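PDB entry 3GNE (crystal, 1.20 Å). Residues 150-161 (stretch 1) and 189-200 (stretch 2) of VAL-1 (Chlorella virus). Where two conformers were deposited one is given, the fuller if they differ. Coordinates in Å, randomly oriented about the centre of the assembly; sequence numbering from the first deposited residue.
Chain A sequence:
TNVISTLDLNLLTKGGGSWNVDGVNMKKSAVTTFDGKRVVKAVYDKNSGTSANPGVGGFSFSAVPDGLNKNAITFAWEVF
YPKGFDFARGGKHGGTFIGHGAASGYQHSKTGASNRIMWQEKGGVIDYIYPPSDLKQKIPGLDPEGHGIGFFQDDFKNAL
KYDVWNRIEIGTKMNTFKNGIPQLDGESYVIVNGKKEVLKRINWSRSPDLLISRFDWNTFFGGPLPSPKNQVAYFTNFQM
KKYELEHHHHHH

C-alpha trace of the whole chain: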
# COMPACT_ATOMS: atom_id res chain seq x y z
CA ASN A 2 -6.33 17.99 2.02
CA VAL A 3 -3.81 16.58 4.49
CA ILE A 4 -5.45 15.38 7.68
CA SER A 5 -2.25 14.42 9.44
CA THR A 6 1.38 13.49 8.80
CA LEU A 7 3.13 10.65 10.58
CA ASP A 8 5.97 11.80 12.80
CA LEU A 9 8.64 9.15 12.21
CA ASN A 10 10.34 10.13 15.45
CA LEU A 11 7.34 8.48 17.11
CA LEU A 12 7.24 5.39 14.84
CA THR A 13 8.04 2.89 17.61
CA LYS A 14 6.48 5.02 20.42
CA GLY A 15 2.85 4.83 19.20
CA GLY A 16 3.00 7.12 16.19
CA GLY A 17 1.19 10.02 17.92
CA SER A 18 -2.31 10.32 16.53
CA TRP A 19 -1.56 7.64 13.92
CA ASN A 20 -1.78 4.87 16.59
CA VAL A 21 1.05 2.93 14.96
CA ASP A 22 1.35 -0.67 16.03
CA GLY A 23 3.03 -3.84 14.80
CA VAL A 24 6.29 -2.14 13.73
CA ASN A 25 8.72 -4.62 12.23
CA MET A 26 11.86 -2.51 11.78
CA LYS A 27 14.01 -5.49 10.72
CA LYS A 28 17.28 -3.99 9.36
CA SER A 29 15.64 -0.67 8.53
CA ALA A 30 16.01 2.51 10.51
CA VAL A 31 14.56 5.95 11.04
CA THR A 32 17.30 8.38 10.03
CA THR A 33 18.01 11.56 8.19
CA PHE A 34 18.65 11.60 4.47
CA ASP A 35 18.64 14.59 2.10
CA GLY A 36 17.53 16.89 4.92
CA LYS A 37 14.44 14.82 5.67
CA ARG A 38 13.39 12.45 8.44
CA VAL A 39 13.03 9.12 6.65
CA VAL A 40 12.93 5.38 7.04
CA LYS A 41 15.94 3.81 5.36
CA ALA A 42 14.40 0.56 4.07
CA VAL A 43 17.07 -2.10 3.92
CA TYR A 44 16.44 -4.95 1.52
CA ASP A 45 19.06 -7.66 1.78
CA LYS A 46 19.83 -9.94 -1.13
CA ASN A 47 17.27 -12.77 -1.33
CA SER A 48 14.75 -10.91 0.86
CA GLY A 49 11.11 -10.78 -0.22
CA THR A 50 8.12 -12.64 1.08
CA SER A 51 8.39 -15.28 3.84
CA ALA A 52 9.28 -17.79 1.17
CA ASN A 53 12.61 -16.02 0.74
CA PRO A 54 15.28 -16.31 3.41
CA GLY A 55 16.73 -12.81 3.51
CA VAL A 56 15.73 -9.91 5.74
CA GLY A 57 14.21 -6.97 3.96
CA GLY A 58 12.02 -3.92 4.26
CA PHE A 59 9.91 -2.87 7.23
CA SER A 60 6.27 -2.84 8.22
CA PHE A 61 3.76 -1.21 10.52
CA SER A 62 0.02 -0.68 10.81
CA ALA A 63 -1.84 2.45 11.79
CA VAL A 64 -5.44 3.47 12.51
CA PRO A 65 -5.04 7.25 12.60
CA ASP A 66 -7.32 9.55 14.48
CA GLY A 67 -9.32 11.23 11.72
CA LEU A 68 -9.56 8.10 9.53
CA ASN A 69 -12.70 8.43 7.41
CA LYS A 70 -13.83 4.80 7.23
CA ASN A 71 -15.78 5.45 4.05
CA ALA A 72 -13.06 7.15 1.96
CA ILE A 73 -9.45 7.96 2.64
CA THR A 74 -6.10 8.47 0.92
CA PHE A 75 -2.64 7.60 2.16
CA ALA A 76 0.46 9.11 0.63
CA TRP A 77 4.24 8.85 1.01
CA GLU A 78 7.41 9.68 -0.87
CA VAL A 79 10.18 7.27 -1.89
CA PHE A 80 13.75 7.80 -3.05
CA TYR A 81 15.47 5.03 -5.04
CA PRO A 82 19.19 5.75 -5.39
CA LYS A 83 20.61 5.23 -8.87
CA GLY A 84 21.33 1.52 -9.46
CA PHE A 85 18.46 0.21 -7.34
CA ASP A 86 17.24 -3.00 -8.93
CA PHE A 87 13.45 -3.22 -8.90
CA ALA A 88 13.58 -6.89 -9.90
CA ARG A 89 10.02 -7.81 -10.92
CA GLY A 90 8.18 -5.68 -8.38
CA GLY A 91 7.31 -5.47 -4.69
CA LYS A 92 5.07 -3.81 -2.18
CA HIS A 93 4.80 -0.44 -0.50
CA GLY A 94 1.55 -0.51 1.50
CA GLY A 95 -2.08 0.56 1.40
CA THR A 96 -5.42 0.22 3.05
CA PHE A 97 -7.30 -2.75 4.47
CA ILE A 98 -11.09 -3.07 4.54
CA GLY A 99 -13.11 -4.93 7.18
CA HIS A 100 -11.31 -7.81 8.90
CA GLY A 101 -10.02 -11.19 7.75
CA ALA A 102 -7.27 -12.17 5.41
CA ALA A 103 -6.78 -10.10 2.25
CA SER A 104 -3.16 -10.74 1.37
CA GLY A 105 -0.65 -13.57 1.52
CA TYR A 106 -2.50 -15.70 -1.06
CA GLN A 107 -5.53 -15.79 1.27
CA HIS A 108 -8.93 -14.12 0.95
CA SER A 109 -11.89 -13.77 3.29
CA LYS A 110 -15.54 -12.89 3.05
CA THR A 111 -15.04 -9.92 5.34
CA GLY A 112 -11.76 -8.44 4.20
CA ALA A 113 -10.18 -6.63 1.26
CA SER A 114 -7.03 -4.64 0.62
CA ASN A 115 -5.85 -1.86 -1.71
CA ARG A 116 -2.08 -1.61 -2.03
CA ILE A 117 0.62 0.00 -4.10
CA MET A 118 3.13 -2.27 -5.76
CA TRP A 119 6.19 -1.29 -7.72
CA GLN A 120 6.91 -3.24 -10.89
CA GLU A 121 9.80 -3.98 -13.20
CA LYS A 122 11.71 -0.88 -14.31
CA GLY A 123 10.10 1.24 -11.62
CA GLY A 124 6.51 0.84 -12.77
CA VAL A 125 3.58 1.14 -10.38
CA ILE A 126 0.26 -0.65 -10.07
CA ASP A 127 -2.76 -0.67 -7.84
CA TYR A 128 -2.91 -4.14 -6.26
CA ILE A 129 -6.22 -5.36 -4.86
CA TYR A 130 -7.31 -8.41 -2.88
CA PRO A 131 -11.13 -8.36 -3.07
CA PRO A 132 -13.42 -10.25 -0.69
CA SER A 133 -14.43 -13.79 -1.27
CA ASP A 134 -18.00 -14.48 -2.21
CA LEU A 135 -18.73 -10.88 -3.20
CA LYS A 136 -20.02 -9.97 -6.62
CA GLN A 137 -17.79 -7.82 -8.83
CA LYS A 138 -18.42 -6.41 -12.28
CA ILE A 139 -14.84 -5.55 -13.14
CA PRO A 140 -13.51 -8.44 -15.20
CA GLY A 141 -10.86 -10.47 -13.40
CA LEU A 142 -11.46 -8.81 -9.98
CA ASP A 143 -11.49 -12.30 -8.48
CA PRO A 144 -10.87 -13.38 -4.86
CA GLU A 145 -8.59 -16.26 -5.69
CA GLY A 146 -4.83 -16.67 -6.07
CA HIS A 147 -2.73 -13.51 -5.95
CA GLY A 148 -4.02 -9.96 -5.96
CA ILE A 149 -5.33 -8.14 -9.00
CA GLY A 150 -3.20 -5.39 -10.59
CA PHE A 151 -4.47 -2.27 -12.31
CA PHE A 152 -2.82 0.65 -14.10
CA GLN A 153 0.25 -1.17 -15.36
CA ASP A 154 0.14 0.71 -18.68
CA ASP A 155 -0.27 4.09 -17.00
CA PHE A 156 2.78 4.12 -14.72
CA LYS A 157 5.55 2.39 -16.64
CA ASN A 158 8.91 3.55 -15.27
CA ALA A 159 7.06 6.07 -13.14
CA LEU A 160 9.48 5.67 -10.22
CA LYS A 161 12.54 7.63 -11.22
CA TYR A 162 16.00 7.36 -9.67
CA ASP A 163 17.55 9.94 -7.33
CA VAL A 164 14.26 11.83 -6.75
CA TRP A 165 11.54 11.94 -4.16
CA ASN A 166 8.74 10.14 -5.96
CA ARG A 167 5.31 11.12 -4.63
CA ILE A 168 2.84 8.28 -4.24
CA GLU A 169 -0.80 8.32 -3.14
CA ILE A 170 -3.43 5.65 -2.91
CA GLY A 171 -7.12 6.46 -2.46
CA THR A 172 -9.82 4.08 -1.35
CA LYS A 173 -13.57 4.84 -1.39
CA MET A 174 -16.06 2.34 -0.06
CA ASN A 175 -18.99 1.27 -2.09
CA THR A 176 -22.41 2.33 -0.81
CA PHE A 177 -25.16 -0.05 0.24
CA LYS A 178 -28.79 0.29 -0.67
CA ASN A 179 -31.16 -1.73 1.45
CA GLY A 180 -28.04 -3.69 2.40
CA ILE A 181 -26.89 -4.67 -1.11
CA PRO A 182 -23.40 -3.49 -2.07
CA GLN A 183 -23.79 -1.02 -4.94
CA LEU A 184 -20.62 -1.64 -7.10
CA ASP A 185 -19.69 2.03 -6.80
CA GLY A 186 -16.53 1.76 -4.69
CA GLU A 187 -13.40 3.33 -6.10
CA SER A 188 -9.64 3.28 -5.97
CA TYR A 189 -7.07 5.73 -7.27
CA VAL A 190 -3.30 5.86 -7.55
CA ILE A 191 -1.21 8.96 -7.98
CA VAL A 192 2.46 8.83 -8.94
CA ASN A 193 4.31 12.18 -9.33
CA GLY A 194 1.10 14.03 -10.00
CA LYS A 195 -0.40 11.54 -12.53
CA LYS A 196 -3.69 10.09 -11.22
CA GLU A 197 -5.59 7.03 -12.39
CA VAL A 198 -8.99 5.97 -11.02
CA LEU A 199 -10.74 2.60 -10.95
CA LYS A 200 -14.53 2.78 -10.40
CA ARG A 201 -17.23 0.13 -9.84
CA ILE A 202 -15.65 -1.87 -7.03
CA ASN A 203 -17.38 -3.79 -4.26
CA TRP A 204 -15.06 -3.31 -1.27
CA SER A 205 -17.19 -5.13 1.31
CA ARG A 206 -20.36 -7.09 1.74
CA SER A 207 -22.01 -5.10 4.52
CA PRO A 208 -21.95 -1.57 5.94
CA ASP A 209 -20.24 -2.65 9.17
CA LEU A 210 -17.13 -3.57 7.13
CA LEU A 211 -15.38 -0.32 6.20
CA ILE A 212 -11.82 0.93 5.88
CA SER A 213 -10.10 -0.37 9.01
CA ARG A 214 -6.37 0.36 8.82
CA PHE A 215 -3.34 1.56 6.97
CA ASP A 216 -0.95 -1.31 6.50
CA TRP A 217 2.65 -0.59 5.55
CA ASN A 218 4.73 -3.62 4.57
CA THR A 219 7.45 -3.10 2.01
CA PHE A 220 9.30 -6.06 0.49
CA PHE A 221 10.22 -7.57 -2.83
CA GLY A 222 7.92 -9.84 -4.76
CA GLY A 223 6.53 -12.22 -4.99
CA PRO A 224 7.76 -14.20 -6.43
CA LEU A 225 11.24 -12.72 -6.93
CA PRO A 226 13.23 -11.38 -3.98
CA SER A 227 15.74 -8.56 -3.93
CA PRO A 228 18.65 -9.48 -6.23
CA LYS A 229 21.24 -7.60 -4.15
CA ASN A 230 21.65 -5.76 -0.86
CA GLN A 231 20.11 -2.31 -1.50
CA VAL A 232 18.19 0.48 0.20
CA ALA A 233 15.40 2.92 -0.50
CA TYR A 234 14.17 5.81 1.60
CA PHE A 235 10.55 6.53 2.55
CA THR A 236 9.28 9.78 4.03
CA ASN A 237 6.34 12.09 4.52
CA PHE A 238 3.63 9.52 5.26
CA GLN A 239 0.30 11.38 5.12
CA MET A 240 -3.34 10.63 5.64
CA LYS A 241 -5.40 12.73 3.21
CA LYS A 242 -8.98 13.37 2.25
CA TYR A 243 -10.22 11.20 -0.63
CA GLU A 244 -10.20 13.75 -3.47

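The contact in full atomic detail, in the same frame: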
# COMPACT_ATOMS: atom_id res chain seq x y z
N GLY A 150 -3.90 -6.66 -10.29
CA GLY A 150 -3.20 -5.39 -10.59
C GLY A 150 -3.99 -4.56 -11.58
O GLY A 150 -4.64 -5.11 -12.47
N PHE A 151 -3.90 -3.24 -11.37
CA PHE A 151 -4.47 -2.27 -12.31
C PHE A 151 -3.46 -1.16 -12.55
O PHE A 151 -2.62 -0.88 -11.67
CB PHE A 151 -5.75 -1.62 -11.74
CG PHE A 151 -6.86 -2.67 -11.54
CD1 PHE A 151 -7.77 -2.87 -12.56
CD2 PHE A 151 -6.93 -3.39 -10.37
CE1 PHE A 151 -8.77 -3.81 -12.42
CE2 PHE A 151 -7.92 -4.32 -10.22
CZ PHE A 151 -8.85 -4.57 -11.25
N PHE A 152 -3.57 -0.55 -13.74
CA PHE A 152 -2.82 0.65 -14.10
C PHE A 152 -1.43 0.34 -14.60
O PHE A 152 -0.63 1.28 -14.77
CB PHE A 152 -2.77 1.73 -13.02
CG PHE A 152 -4.09 2.07 -12.36
CD1 PHE A 152 -5.27 2.11 -13.09
CD2 PHE A 152 -4.11 2.37 -10.99
CE1 PHE A 152 -6.45 2.43 -12.47
CE2 PHE A 152 -5.31 2.71 -10.37
CZ PHE A 152 -6.47 2.75 -11.11
N GLN A 153 -1.12 -0.92 -14.92
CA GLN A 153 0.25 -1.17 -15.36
C GLN A 153 0.67 -0.36 -16.59
O GLN A 153 1.82 0.06 -16.69
CB GLN A 153 0.40 -2.66 -15.67
CG GLN A 153 1.90 -2.99 -15.72
CD GLN A 153 2.04 -4.46 -16.08
OE1 GLN A 153 1.64 -4.88 -17.19
NE2 GLN A 153 2.61 -5.18 -15.14
N ASP A 154 -0.25 -0.06 -17.51
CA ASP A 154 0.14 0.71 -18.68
C ASP A 154 0.20 2.20 -18.44
O ASP A 154 0.60 2.95 -19.33
CB ASP A 154 -0.83 0.40 -19.84
CG ASP A 154 -0.57 -0.94 -20.52
OD1 ASP A 154 0.52 -1.50 -20.28
OD2 ASP A 154 -1.48 -1.40 -21.28
N ASP A 155 -0.20 2.67 -17.26
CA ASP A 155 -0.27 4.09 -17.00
C ASP A 155 0.94 4.56 -16.22
O ASP A 155 1.16 5.78 -16.21
CB ASP A 155 -1.56 4.40 -16.21
CG ASP A 155 -2.83 3.91 -16.89
OD1 ASP A 155 -2.98 4.28 -18.07
OD2 ASP A 155 -3.61 3.21 -16.23
N PHE A 156 1.70 3.68 -15.60
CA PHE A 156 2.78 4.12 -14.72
C PHE A 156 4.06 3.40 -15.04
O PHE A 156 4.87 3.15 -14.16
CB PHE A 156 2.42 3.87 -13.24
CG PHE A 156 1.23 4.72 -12.76
CD1 PHE A 156 0.06 4.11 -12.39
CD2 PHE A 156 1.31 6.10 -12.70
CE1 PHE A 156 -1.05 4.82 -11.93
CE2 PHE A 156 0.25 6.85 -12.24
CZ PHE A 156 -0.93 6.21 -11.86
N LYS A 157 4.27 3.03 -16.31
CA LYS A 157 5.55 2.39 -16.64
C LYS A 157 6.69 3.35 -16.29
O LYS A 157 6.64 4.56 -16.56
CB LYS A 157 5.64 1.91 -18.09
CG LYS A 157 4.66 0.82 -18.49
CD LYS A 157 4.92 0.17 -19.84
CE LYS A 157 3.65 -0.62 -20.28
NZ LYS A 157 3.35 -1.63 -19.21
N ASN A 158 7.73 2.81 -15.68
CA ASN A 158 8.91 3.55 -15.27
C ASN A 158 8.57 4.84 -14.55
O ASN A 158 9.28 5.85 -14.63
CB ASN A 158 9.75 3.79 -16.54
CG ASN A 158 11.12 4.31 -16.19
OD1 ASN A 158 11.82 3.75 -15.33
ND2 ASN A 158 11.48 5.40 -16.87
N ALA A 159 7.46 4.84 -13.81
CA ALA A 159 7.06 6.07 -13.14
C ALA A 159 7.99 6.44 -11.99
O ALA A 159 8.16 7.61 -11.66
CB ALA A 159 5.62 5.95 -12.62
N LEU A 160 8.57 5.43 -11.35
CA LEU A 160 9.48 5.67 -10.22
C LEU A 160 10.87 5.95 -10.77
O LEU A 160 11.57 5.05 -11.26
CB LEU A 160 9.48 4.47 -9.28
CG LEU A 160 8.11 4.11 -8.70
CD1 LEU A 160 8.23 2.76 -7.98
CD2 LEU A 160 7.64 5.21 -7.74
N LYS A 161 11.25 7.22 -10.71
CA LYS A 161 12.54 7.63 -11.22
C LYS A 161 13.61 7.49 -10.18
O LYS A 161 13.33 7.48 -8.98
CB LYS A 161 12.44 9.09 -11.68
CG LYS A 161 11.33 9.38 -12.69
CD LYS A 161 11.31 8.46 -13.90
CE LYS A 161 10.17 8.94 -14.82
NZ LYS A 161 10.01 8.06 -16.00
N TYR A 189 -7.89 4.94 -6.34
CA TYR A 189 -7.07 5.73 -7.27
C TYR A 189 -5.62 5.64 -6.83
O TYR A 189 -5.31 5.40 -5.64
CB TYR A 189 -7.57 7.15 -7.36
CG TYR A 189 -7.41 8.15 -6.24
CD1 TYR A 189 -6.19 8.68 -5.74
CD2 TYR A 189 -8.57 8.68 -5.63
CE1 TYR A 189 -6.11 9.59 -4.73
CE2 TYR A 189 -8.49 9.64 -4.62
CZ TYR A 189 -7.27 10.09 -4.17
OH TYR A 189 -7.24 11.04 -3.17
N VAL A 190 -4.73 5.84 -7.77
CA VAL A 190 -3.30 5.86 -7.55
C VAL A 190 -2.80 7.14 -8.19
O VAL A 190 -3.20 7.48 -9.30
CB VAL A 190 -2.59 4.65 -8.18
CG1 VAL A 190 -1.07 4.82 -8.13
CG2 VAL A 190 -3.05 3.39 -7.42
N ILE A 191 -1.92 7.80 -7.44
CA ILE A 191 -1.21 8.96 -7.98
C ILE A 191 0.29 8.69 -7.87
O ILE A 191 0.75 8.30 -6.81
CB ILE A 191 -1.56 10.28 -7.26
CG1 ILE A 191 -3.04 10.56 -7.17
CG2 ILE A 191 -0.88 11.42 -8.01
CD1 ILE A 191 -3.40 11.78 -6.34
N VAL A 192 1.01 8.92 -8.98
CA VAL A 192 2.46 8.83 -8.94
C VAL A 192 2.98 10.11 -9.59
O VAL A 192 2.69 10.37 -10.78
CB VAL A 192 3.07 7.62 -9.65
CG1 VAL A 192 4.56 7.62 -9.41
CG2 VAL A 192 2.43 6.30 -9.12
N ASN A 193 3.71 10.93 -8.84
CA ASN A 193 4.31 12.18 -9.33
C ASN A 193 3.31 12.99 -10.08
O ASN A 193 3.54 13.53 -11.14
CB ASN A 193 5.55 11.88 -10.17
CG ASN A 193 6.65 11.24 -9.31
OD1 ASN A 193 6.81 11.65 -8.15
ND2 ASN A 193 7.37 10.33 -9.90
N GLY A 194 2.13 13.16 -9.49
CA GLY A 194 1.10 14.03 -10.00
C GLY A 194 0.18 13.38 -11.02
O GLY A 194 -0.86 13.97 -11.35
N LYS A 195 0.48 12.20 -11.56
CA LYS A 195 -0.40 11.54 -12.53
C LYS A 195 -1.36 10.61 -11.77
O LYS A 195 -0.91 9.75 -11.02
CB LYS A 195 0.36 10.71 -13.54
CG LYS A 195 -0.51 9.94 -14.51
CD LYS A 195 0.38 9.24 -15.56
CE LYS A 195 -0.57 8.62 -16.60
NZ LYS A 195 0.12 7.91 -17.71
N LYS A 196 -2.66 10.82 -11.95
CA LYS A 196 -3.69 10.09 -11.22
C LYS A 196 -4.45 9.18 -12.16
O LYS A 196 -4.86 9.63 -13.27
CB LYS A 196 -4.68 11.11 -10.61
CG LYS A 196 -5.81 10.48 -9.80
CD LYS A 196 -6.61 11.57 -9.10
CE LYS A 196 -7.70 11.17 -8.14
NZ LYS A 196 -8.26 12.43 -7.53
N GLU A 197 -4.68 7.95 -11.71
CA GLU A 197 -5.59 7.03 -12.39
C GLU A 197 -6.64 6.52 -11.40
O GLU A 197 -6.32 6.28 -10.22
CB GLU A 197 -4.87 5.83 -13.01
CG GLU A 197 -3.87 6.21 -14.13
CD GLU A 197 -4.48 6.77 -15.38
OE1 GLU A 197 -5.68 6.63 -15.62
OE2 GLU A 197 -3.73 7.39 -16.17
N VAL A 198 -7.88 6.37 -11.84
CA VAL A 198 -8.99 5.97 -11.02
C VAL A 198 -9.60 4.68 -11.56
O VAL A 198 -9.71 4.49 -12.79
CB VAL A 198 -10.05 7.07 -11.00
CG1 VAL A 198 -11.21 6.72 -10.08
CG2 VAL A 198 -9.38 8.39 -10.60
N LEU A 199 -10.00 3.82 -10.62
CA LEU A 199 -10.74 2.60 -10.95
C LEU A 199 -12.11 2.73 -10.28
O LEU A 199 -12.14 2.90 -9.02
CB LEU A 199 -10.02 1.34 -10.46
CG LEU A 199 -10.77 0.01 -10.63
CD1 LEU A 199 -10.95 -0.37 -12.10
CD2 LEU A 199 -10.06 -1.11 -9.86
N LYS A 200 -13.21 2.68 -11.00
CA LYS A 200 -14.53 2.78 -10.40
C LYS A 200 -15.24 1.44 -10.49
O LYS A 200 -14.80 0.51 -11.19
CB LYS A 200 -15.34 3.87 -11.14
CG LYS A 200 -14.74 5.26 -11.00
CD LYS A 200 -15.76 6.32 -11.42
CE LYS A 200 -15.24 7.73 -11.20
NZ LYS A 200 -16.17 8.78 -11.68
O HOH W 1 -2.04 6.49 -19.16
O HOH W 2 6.71 9.64 -12.69

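Stretch 2 is a beta hairpin, and stretch 1 lies across one face of it. The two strands of the hairpin, 189-192 and 195-200, are joined by a type I' turn from Val192 to Lys195. Backbone hydrogen bonds pair Val190 with Glu197 and Val192 with Lys195. Side chains alternate along the strands. Val190, Val192, Lys195, Glu197 and Leu199 point toward stretch 1, while Tyr189, Ile191, Lys196 and Val198 point away. Gly194 sits in the turn with phi/psi of 87/-12, where a CB would be jammed against the carbonyl O of Asn193.

Stretch 1 supplies three phenylalanine rings, and each has an aliphatic group of the hairpin over one face. The contact buries 650 Å² in all, counting both sides.

Phe151 is at the Leu199 end. Leu199 CD2 lies 3.7 Å from the centroid of the Phe151 ring and only 2° off the ring normal. The methyl is thus almost exactly centred on the ring. The closest atoms of the pair, Phe151 CE2 and Leu199 CD2, are 3.9 Å apart.

Phe152 fits more deeply. Glu197 CB packs over one face of its ring, 3.7 Å from the centroid and 9° off the normal. The ring edge meets Val190 CG2, 3.8 Å from Phe152 CE2, and Leu199 N, 3.7 Å from Phe152 CZ. Phe152 CZ also comes within 3.6 Å of Glu197 O. The ring therefore occupies a hollow lined by both side chains and backbone. The residue has a positive phi, 83°, and its carbonyl O accepts a hydrogen bond from Asp155 N at 2.9 Å.

Phe156 is buried. Its CA-to-CB bond points sideways, but the end of the side chain comes nearer to the hairpin. Val192 CG2 lies over one face, 4.0 Å from the centroid. At the edge, Phe156 CE2 is 3.4 Å from Lys195 O. Phe156 CE1 touches Val190 CG1 at 3.8 Å, and Phe156 CZ approaches Glu197 CG at 3.7 Å. The ring thus spans both strands. Val190 serves two rings: CG2 meets Phe152 and CG1 meets Phe156.

Ala159 is a small bump against Val192, with Ala159 CB 3.8 Å from Val192 CG1. Leu160 CD2 makes a looser contact with the same methyl, Val192 CG1, at 4.3 Å.

Polar contacts flank this packing. Lys195 has an extended side chain, all t, and its NZ donates a hydrogen bond to Asp155 O at 2.8 Å. Water 1 links the same residues: it donates to Asp155 OD1 at 2.6 Å and accepts from Lys195 NZ at 3.0 Å. Nearby, Asp155 CB packs on Glu197 CG at 3.6 Å. The two carboxylates, like charges, are also close, with Asp155 OD1 3.7 Å from Glu197 OE2. Near the turn, water 2 bridges Ala159 O, at 2.7 Å, and Asn193 ND2, at 2.9 Å.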